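Local coordinates for chitin oligosaccharide binding protein NagB2 (Paenibacillus sp. FPU-7, PDB 7EHU) that binds chitin oligosaccharides such as N,N'-diacetylchitobiose and N,N',N''-triacetylchitotriose, probably as the extracellular solute-binding component of a sugar uptake system, at residues H36-V39 and N45-A48; S206-T211 and T225-P230; V404-G409 and V418-K423. All blocks are in the same frame, centred on the assembly; numbering follows the deposited sequence.

Interaction 1: residues H36-V39 and N45-A48; sequences HINV and NTLA. With NAG (2-acetamido-2-deoxy-beta-D-glucopyranose), chain B.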
loop_
_atom_site.group_PDB
_atom_site.type_symbol
_atom_site.label_atom_id
_atom_site.label_comp_id
_atom_site.label_asym_id
_atom_site.label_seq_id
_atom_site.Cartn_x
_atom_site.Cartn_y
_atom_site.Cartn_z
ATOM N N HIS A 36 -13.106 -6.662 5.967
ATOM C CA HIS A 36 -11.859 -6.017 6.338
ATOM C C HIS A 36 -10.717 -6.978 6.027
ATOM O O HIS A 36 -10.929 -8.173 5.766
ATOM C CB HIS A 36 -11.848 -5.632 7.815
ATOM C CG HIS A 36 -11.812 -6.808 8.723
ATOM N ND1 HIS A 36 -10.630 -7.377 9.154
ATOM C CD2 HIS A 36 -12.808 -7.548 9.268
ATOM C CE1 HIS A 36 -10.908 -8.408 9.925
ATOM N NE2 HIS A 36 -12.215 -8.526 10.022
ATOM N N ILE A 37 -9.497 -6.451 6.058
ATOM C CA ILE A 37 -8.299 -7.200 5.689
ATOM C C ILE A 37 -7.383 -7.449 6.886
ATOM O O ILE A 37 -6.238 -7.888 6.710
ATOM C CB ILE A 37 -7.553 -6.516 4.527
ATOM C CG1 ILE A 37 -7.134 -5.080 4.894
ATOM C CG2 ILE A 37 -8.401 -6.533 3.267
ATOM C CD1 ILE A 37 -6.164 -4.488 3.897
ATOM N N ASN A 38 -7.860 -7.220 8.103
ATOM C CA ASN A 38 -7.003 -7.277 9.297
ATOM C C ASN A 38 -6.969 -8.666 9.921
ATOM O O ASN A 38 -7.393 -8.870 11.061
ATOM C CB ASN A 38 -7.457 -6.220 10.284
ATOM C CG ASN A 38 -7.373 -4.862 9.691
ATOM O OD1 ASN A 38 -6.306 -4.483 9.190
ATOM N ND2 ASN A 38 -8.482 -4.139 9.668
ATOM N N VAL A 39 -6.429 -9.619 9.146
ATOM C CA VAL A 39 -6.461 -11.040 9.488
ATOM C C VAL A 39 -5.161 -11.556 10.101
ATOM O O VAL A 39 -5.179 -12.562 10.814
ATOM C CB VAL A 39 -6.871 -11.918 8.281
ATOM C CG1 VAL A 39 -8.247 -11.548 7.795
ATOM C CG2 VAL A 39 -5.852 -11.856 7.152
ATOM N N ASN A 45 -4.010 -5.386 16.518
ATOM C CA ASN A 45 -4.422 -4.134 17.142
ATOM C C ASN A 45 -5.386 -3.371 16.240
ATOM O O ASN A 45 -6.344 -2.743 16.718
ATOM C CB ASN A 45 -3.204 -3.268 17.467
ATOM C CG ASN A 45 -2.397 -3.796 18.640
ATOM O OD1 ASN A 45 -2.885 -4.557 19.469
ATOM N ND2 ASN A 45 -1.146 -3.380 18.706
ATOM N N THR A 46 -5.147 -3.421 14.927
ATOM C CA THR A 46 -6.049 -2.778 13.975
ATOM C C THR A 46 -7.426 -3.412 14.032
ATOM O O THR A 46 -8.443 -2.705 14.012
ATOM C CB THR A 46 -5.463 -2.895 12.568
ATOM O OG1 THR A 46 -4.116 -2.414 12.594
ATOM C CG2 THR A 46 -6.248 -2.059 11.564
ATOM N N LEU A 47 -7.472 -4.740 14.106
ATOM C CA LEU A 47 -8.746 -5.435 14.244
ATOM C C LEU A 47 -9.442 -5.071 15.551
ATOM O O LEU A 47 -10.655 -4.837 15.568
ATOM C CB LEU A 47 -8.538 -6.947 14.102
ATOM C CG LEU A 47 -9.773 -7.837 14.291
ATOM C CD1 LEU A 47 -10.913 -7.381 13.380
ATOM C CD2 LEU A 47 -9.419 -9.292 14.051
ATOM N N ALA A 48 -8.703 -5.010 16.655
ATOM C CA ALA A 48 -9.338 -4.698 17.932
ATOM C C ALA A 48 -9.930 -3.293 17.913
ATOM O O ALA A 48 -11.006 -3.052 18.467
ATOM C CB ALA A 48 -8.321 -4.851 19.066
HETATM C C1 NAG B . -1.943 -2.977 9.787
HETATM C C2 NAG B . -1.204 -3.897 8.800
HETATM C C3 NAG B . -1.214 -3.308 7.395
HETATM C C4 NAG B . -2.583 -2.759 7.006
HETATM C C5 NAG B . -3.199 -1.951 8.139
HETATM C C6 NAG B . -4.612 -1.507 7.856
HETATM C C7 NAG B . 0.709 -5.213 9.674
HETATM C C8 NAG B . 2.158 -5.145 10.085
HETATM N N2 NAG B . 0.173 -4.067 9.240
HETATM O O1 NAG B . -2.041 -3.574 11.033
HETATM O O3 NAG B . -0.766 -4.316 6.490
HETATM O O4 NAG B . -2.400 -1.805 5.961
HETATM O O5 NAG B . -3.229 -2.734 9.333
HETATM O O6 NAG B . -5.412 -2.574 7.378
HETATM O O7 NAG B . 0.063 -6.263 9.704
#
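Asn-38 lays its side chain against the first turn of helix 44-60. Its amide group meets the methyl of Thr-46, with OD1 3.4 Å from Thr-46 CG2, and the two side chains cross at about a right angle. Behind the amide, Asn-38 CB rests on Leu-47 CB at 4.0 Å. The leucine then spreads its two methyls. Leu-47 CD2 lies 3.6 Å from the backbone O of Asn-38, and Leu-47 CD1 comes obliquely to His-36 CE1, also at 3.6 Å. The imidazole makes its polar contact through ND1. Its chi1 of 68° sets the ring between the backbone N and the carbonyl carbon, and from there ND1 accepts the backbone N-H of Asn-38 at 3.0 Å, with the donor close to the ring plane. Asn-38 is the centre of an inverse gamma turn, so this bond ties the turn to the end of the strand.

The packing presents two polar atoms to the sugar. Asn-38 OD1 accepts a hydrogen bond from O6 of the N-acetylglucosamine at 2.8 Å. Thr-46 OG1 and the sugar O1 are hydrogen-bonded at 2.8 Å, and either may be the donor. Thr-46 turns OG1 anti to its carbonyl carbon (chi1 -52°), and its CG2 stays against Asn-38. One pair of touching residues thus holds two separate hydroxyls, O6 and O1, of one sugar. Thr-42 OG1 and Trp-277 O bind the same sugar.

This is part of the glycan pocket of a periplasmic-binding-protein type fold. The loop joins the end of strand 30-36 to helix 44-60. Leu-68 of the parallel strand 64-70 touches both His-36 and Leu-47, and Tyr-318 of strand 309-320 packs on His-36.

Interaction 2: residues S206-T211 and T225-P230; sequences SLFVAT and TKWTDP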
loop_
_atom_site.group_PDB
_atom_site.type_symbol
_atom_site.label_atom_id
_atom_site.label_comp_id
_atom_site.label_asym_id
_atom_site.label_seq_id
_atom_site.Cartn_x
_atom_site.Cartn_y
_atom_site.Cartn_z
ATOM N N SER A 206 8.742 1.863 -7.711
ATOM C CA SER A 206 9.669 2.954 -7.430
ATOM C C SER A 206 10.855 2.959 -8.386
ATOM O O SER A 206 11.357 4.036 -8.714
ATOM C CB SER A 206 10.087 2.982 -5.963
ATOM O OG SER A 206 9.064 3.549 -5.165
ATOM N N LEU A 207 11.292 1.784 -8.857
ATOM C CA LEU A 207 12.356 1.725 -9.853
ATOM C C LEU A 207 11.945 2.393 -11.155
ATOM O O LEU A 207 12.679 3.230 -11.681
ATOM C CB LEU A 207 12.776 0.287 -10.113
ATOM C CG LEU A 207 13.953 -0.180 -9.267
ATOM C CD1 LEU A 207 14.045 -1.707 -9.287
ATOM C CD2 LEU A 207 15.239 0.428 -9.775
ATOM N N PHE A 208 10.781 2.024 -11.710
ATOM C CA PHE A 208 10.436 2.564 -13.026
ATOM C C PHE A 208 9.989 4.020 -12.963
ATOM O O PHE A 208 10.122 4.730 -13.961
ATOM C CB PHE A 208 9.549 1.650 -13.895
ATOM C CG PHE A 208 8.130 1.410 -13.416
ATOM C CD1 PHE A 208 7.162 2.405 -13.456
ATOM C CD2 PHE A 208 7.726 0.128 -13.056
ATOM C CE1 PHE A 208 5.846 2.120 -13.083
ATOM C CE2 PHE A 208 6.425 -0.135 -12.684
ATOM C CZ PHE A 208 5.501 0.854 -12.697
ATOM N N VAL A 209 9.496 4.493 -11.819
ATOM C CA VAL A 209 9.274 5.925 -11.684
ATOM C C VAL A 209 10.613 6.640 -11.556
ATOM O O VAL A 209 10.810 7.722 -12.121
ATOM C CB VAL A 209 8.288 6.229 -10.537
ATOM C CG1 VAL A 209 8.260 7.730 -10.214
ATOM C CG2 VAL A 209 6.882 5.698 -10.877
ATOM N N ALA A 210 11.569 6.032 -10.848
ATOM C CA ALA A 210 12.896 6.633 -10.740
ATOM C C ALA A 210 13.586 6.723 -12.093
ATOM O O ALA A 210 14.330 7.677 -12.345
ATOM C CB ALA A 210 13.779 5.844 -9.769
ATOM N N THR A 211 13.370 5.742 -12.975
ATOM C CA THR A 211 14.040 5.754 -14.273
ATOM C C THR A 211 13.275 6.535 -15.333
ATOM O O THR A 211 13.902 7.157 -16.188
ATOM C CB THR A 211 14.288 4.332 -14.785
ATOM O OG1 THR A 211 13.049 3.626 -14.843
ATOM C CG2 THR A 211 15.270 3.583 -13.914
ATOM N N THR A 225 2.001 6.909 -23.061
ATOM C CA THR A 225 3.280 6.280 -22.774
ATOM C C THR A 225 3.076 4.775 -22.872
ATOM O O THR A 225 1.947 4.289 -22.903
ATOM C CB THR A 225 3.755 6.662 -21.369
ATOM O OG1 THR A 225 2.832 6.103 -20.425
ATOM C CG2 THR A 225 3.827 8.175 -21.201
ATOM N N LYS A 226 4.172 4.025 -22.926
ATOM C CA LYS A 226 4.100 2.580 -23.059
ATOM C C LYS A 226 5.066 1.914 -22.091
ATOM O O LYS A 226 6.137 2.449 -21.777
ATOM C CB LYS A 226 4.473 2.135 -24.477
ATOM C CG LYS A 226 3.515 2.610 -25.553
ATOM C CD LYS A 226 3.932 2.073 -26.925
ATOM C CE LYS A 226 3.314 2.870 -28.055
ATOM N NZ LYS A 226 1.844 2.687 -28.091
ATOM N N TRP A 227 4.696 0.701 -21.678
ATOM C CA TRP A 227 5.583 -0.103 -20.845
ATOM C C TRP A 227 6.897 -0.375 -21.565
ATOM O O TRP A 227 7.937 -0.559 -20.915
ATOM C CB TRP A 227 4.892 -1.423 -20.506
ATOM C CG TRP A 227 3.716 -1.272 -19.585
ATOM C CD1 TRP A 227 2.407 -1.116 -19.938
ATOM C CD2 TRP A 227 3.739 -1.294 -18.154
ATOM N NE1 TRP A 227 1.612 -1.036 -18.818
ATOM C CE2 TRP A 227 2.411 -1.133 -17.712
ATOM C CE3 TRP A 227 4.755 -1.418 -17.200
ATOM C CZ2 TRP A 227 2.074 -1.115 -16.367
ATOM C CZ3 TRP A 227 4.415 -1.390 -15.866
ATOM C CH2 TRP A 227 3.093 -1.232 -15.461
ATOM N N THR A 228 6.865 -0.389 -22.906
ATOM C CA THR A 228 8.047 -0.649 -23.713
ATOM C C THR A 228 8.951 0.571 -23.880
ATOM O O THR A 228 10.012 0.449 -24.504
ATOM C CB THR A 228 7.613 -1.135 -25.106
ATOM O OG1 THR A 228 6.642 -0.221 -25.623
ATOM C CG2 THR A 228 7.017 -2.546 -25.062
ATOM N N ASP A 229 8.563 1.734 -23.370
ATOM C CA ASP A 229 9.429 2.902 -23.459
ATOM C C ASP A 229 10.781 2.579 -22.829
ATOM O O ASP A 229 10.833 1.962 -21.757
ATOM C CB ASP A 229 8.757 4.068 -22.733
ATOM C CG ASP A 229 7.582 4.655 -23.520
ATOM O OD1 ASP A 229 6.858 5.505 -22.947
ATOM O OD2 ASP A 229 7.398 4.293 -24.711
ATOM N N PRO A 230 11.892 2.970 -23.463
ATOM C CA PRO A 230 13.206 2.561 -22.946
ATOM C C PRO A 230 13.437 2.883 -21.482
ATOM O O PRO A 230 14.083 2.096 -20.776
ATOM C CB PRO A 230 14.181 3.326 -23.851
ATOM C CG PRO A 230 13.466 3.454 -25.143
ATOM C CD PRO A 230 12.009 3.672 -24.759
#
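The backbones of 206-211 and 225-230 stay well apart, with Phe-208 CA and Trp-227 CA 9.6 Å from each other, the former on a helix and the latter in a type I turn from Lys-226 to Asp-229. Two aromatic side chains span the gap. They form an offset edge-to-face pair in which the edge of the indole points toward the face of the Phe-208 ring. The centroids of the phenyl and the indole six-membered ring are 5.6 Å apart and the planes stand at 75°. Trp-227 CZ3 makes the contact, about equally far from Phe-208 CE2 and CZ, at 4.0 Å from each. The phenylalanine ring sits between its backbone N and carbonyl carbon (chi1 67°), which sends it out from the helix toward the tryptophan.

The turn carrying Trp-227 is held from within. Asp-229 N bonds to Lys-226 O at 3.0 Å. Asp-229 OD1 takes the N-H of Lys-226 at 3.1 Å in a nearly straight bond, met from above the carboxylate plane. The indole N-H is also fixed: NE1 is hydrogen-bonded to Gln-425 OE1.

The pair is buried, and both rings lie inside the fold. Trp-227 also stacks with Phe-220 and touches Met-421 of helix 414-430. The contact thus joins helix 197-212 to the loop before helix 230-244, with helix 414-430 packed against that loop.

Interaction 3: residues V404-G409 and V418-K423; sequences VQELLG and VEKMQK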
loop_
_atom_site.group_PDB
_atom_site.type_symbol
_atom_site.label_atom_id
_atom_site.label_comp_id
_atom_site.label_asym_id
_atom_site.label_seq_id
_atom_site.Cartn_x
_atom_site.Cartn_y
_atom_site.Cartn_z
ATOM N N VAL A 404 6.578 -10.039 -12.981
ATOM C CA VAL A 404 7.775 -9.772 -12.183
ATOM C C VAL A 404 8.211 -11.025 -11.433
ATOM O O VAL A 404 9.402 -11.232 -11.198
ATOM C CB VAL A 404 7.641 -8.560 -11.237
ATOM C CG1 VAL A 404 7.452 -7.253 -12.020
ATOM C CG2 VAL A 404 6.536 -8.748 -10.171
ATOM N N GLN A 405 7.274 -11.900 -11.076
ATOM C CA GLN A 405 7.661 -13.186 -10.511
ATOM C C GLN A 405 8.423 -14.006 -11.544
ATOM O O GLN A 405 9.458 -14.615 -11.230
ATOM C CB GLN A 405 6.417 -13.923 -10.016
ATOM C CG GLN A 405 5.823 -13.353 -8.735
ATOM C CD GLN A 405 4.524 -14.016 -8.348
ATOM O OE1 GLN A 405 3.740 -14.429 -9.202
ATOM N NE2 GLN A 405 4.291 -14.145 -7.053
ATOM N N GLU A 406 7.944 -14.002 -12.792
ATOM C CA GLU A 406 8.635 -14.685 -13.883
ATOM C C GLU A 406 9.988 -14.052 -14.164
ATOM O O GLU A 406 10.958 -14.765 -14.431
ATOM C CB GLU A 406 7.750 -14.649 -15.129
ATOM C CG GLU A 406 6.515 -15.502 -14.983
ATOM C CD GLU A 406 5.475 -15.271 -16.065
ATOM O OE1 GLU A 406 4.360 -15.800 -15.921
ATOM O OE2 GLU A 406 5.749 -14.538 -17.032
ATOM N N LEU A 407 10.070 -12.719 -14.123
ATOM C CA LEU A 407 11.352 -12.042 -14.297
ATOM C C LEU A 407 12.356 -12.497 -13.244
ATOM O O LEU A 407 13.502 -12.836 -13.566
ATOM C CB LEU A 407 11.135 -10.530 -14.208
ATOM C CG LEU A 407 12.372 -9.635 -14.359
ATOM C CD1 LEU A 407 13.013 -9.796 -15.711
ATOM C CD2 LEU A 407 12.031 -8.171 -14.125
ATOM N N LEU A 408 11.951 -12.479 -11.967
ATOM C CA LEU A 408 12.886 -12.838 -10.906
ATOM C C LEU A 408 13.269 -14.309 -10.971
ATOM O O LEU A 408 14.375 -14.677 -10.561
ATOM C CB LEU A 408 12.324 -12.493 -9.521
ATOM C CG LEU A 408 12.099 -11.016 -9.177
ATOM C CD1 LEU A 408 11.940 -10.813 -7.661
ATOM C CD2 LEU A 408 13.211 -10.163 -9.729
ATOM N N GLY A 409 12.390 -15.154 -11.511
ATOM C CA GLY A 409 12.660 -16.563 -11.738
ATOM C C GLY A 409 13.369 -16.905 -13.032
ATOM O O GLY A 409 13.641 -18.087 -13.284
ATOM N N VAL A 418 8.242 -6.197 -20.753
ATOM C CA VAL A 418 7.570 -4.965 -21.156
ATOM C C VAL A 418 6.711 -5.210 -22.398
ATOM O O VAL A 418 5.667 -4.573 -22.566
ATOM C CB VAL A 418 8.537 -3.773 -21.318
ATOM C CG1 VAL A 418 9.169 -3.372 -19.959
ATOM C CG2 VAL A 418 9.627 -4.055 -22.366
ATOM N N GLU A 419 7.124 -6.134 -23.276
ATOM C CA GLU A 419 6.308 -6.488 -24.438
ATOM C C GLU A 419 4.976 -7.095 -23.998
ATOM O O GLU A 419 3.904 -6.721 -24.499
ATOM C CB GLU A 419 7.093 -7.457 -25.345
ATOM C CG GLU A 419 6.331 -8.009 -26.548
ATOM C CD GLU A 419 7.055 -9.154 -27.275
ATOM O OE1 GLU A 419 7.404 -10.181 -26.649
ATOM O OE2 GLU A 419 7.268 -9.027 -28.494
ATOM N N LYS A 420 5.032 -8.040 -23.054
ATOM C CA LYS A 420 3.823 -8.661 -22.522
ATOM C C LYS A 420 2.936 -7.626 -21.840
ATOM O O LYS A 420 1.711 -7.628 -22.013
ATOM C CB LYS A 420 4.243 -9.771 -21.551
ATOM C CG LYS A 420 3.139 -10.567 -20.863
ATOM C CD LYS A 420 3.766 -11.579 -19.890
ATOM C CE LYS A 420 2.750 -12.238 -18.961
ATOM N NZ LYS A 420 3.381 -12.843 -17.721
ATOM N N MET A 421 3.541 -6.707 -21.095
ATOM C CA MET A 421 2.772 -5.679 -20.399
ATOM C C MET A 421 2.089 -4.744 -21.371
ATOM O O MET A 421 0.928 -4.380 -21.173
ATOM C CB MET A 421 3.681 -4.907 -19.458
ATOM C CG MET A 421 4.087 -5.624 -18.201
ATOM S SD MET A 421 2.690 -6.368 -17.283
ATOM C CE MET A 421 1.646 -5.037 -17.024
ATOM N N GLN A 422 2.774 -4.346 -22.438
ATOM C CA GLN A 422 2.114 -3.439 -23.373
ATOM C C GLN A 422 1.004 -4.147 -24.143
ATOM O O GLN A 422 -0.011 -3.524 -24.475
ATOM C CB GLN A 422 3.118 -2.800 -24.333
ATOM C CG GLN A 422 2.545 -1.614 -25.116
ATOM C CD GLN A 422 1.955 -0.548 -24.199
ATOM O OE1 GLN A 422 2.506 -0.261 -23.143
ATOM N NE2 GLN A 422 0.830 0.034 -24.594
ATOM N N LYS A 423 1.148 -5.452 -24.397
ATOM C CA LYS A 423 0.074 -6.200 -25.039
ATOM C C LYS A 423 -1.181 -6.171 -24.176
ATOM O O LYS A 423 -2.279 -5.875 -24.667
ATOM C CB LYS A 423 0.535 -7.634 -25.312
ATOM C CG LYS A 423 -0.462 -8.485 -26.088
ATOM C CD LYS A 423 0.089 -9.895 -26.347
ATOM C CE LYS A 423 -1.028 -10.940 -26.496
ATOM N NZ LYS A 423 -2.362 -10.331 -26.795
#
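Glu-406 and Lys-420 make a salt bridge between two helices, and between 404-409 and 418-423 it is the sole contact. Lys-420 NZ donates to Glu-406 OE2 at 3.0 Å. The other carboxylate oxygen, Glu-406 OE1, stands farther from NZ, at 3.6 Å, so the ammonium favours one oxygen. The carboxylate carbon, Glu-406 CD, is also 3.6 Å from Lys-420 NZ. The ammonium comes from above the carboxylate plane, 35° out of it. The side chains cross at about a right angle. Both are extended: Lys-420 leaves with CG anti to the backbone N (chi1 180°) and stays stretched to its end. The two stretched chains reach toward each other across the gap, and only their charged ends meet.

The two segments belong to successive helices, 394-408 and 414-430, which with the short link between them form a helical hairpin near the C-terminal end of the chain. Its inner side is close-packed: Val-404 and Val-418 both lie on Phe-236 of helix 230-244, and Met-421 fits against Val-396 and Leu-400 of the first helix.

The salt bridge lies on the looser side, where both residues are partly exposed and together bury just 64 Å². Lys-420 NZ has a second partner there, Ser-403 OG. Glu-406 touches Gln-411 and Leu-412 of the link.

In the fold
Interaction 1 and interactions 2 and 3 lie on opposite sides of the chain's centre. Interaction 1 is buried at the sugar pocket, with Asn-38 OD1 and Thr-46 OG1 bonded to the ligand. Interaction 2 is also buried but is wholly aromatic across its segments. Interaction 3 is a surface contact held by opposite charges. Interactions 2 and 3 have centres about 13 Å apart and touch directly: Trp-227 N and Gln-422 OE1 lie 2.8 Å apart in a probable hydrogen bond. Helix 414-430 thus serves both, packing on the loop of 225-230 and carrying Lys-420. Interaction 1 stays about 18 Å from interaction 3 between nearest atoms.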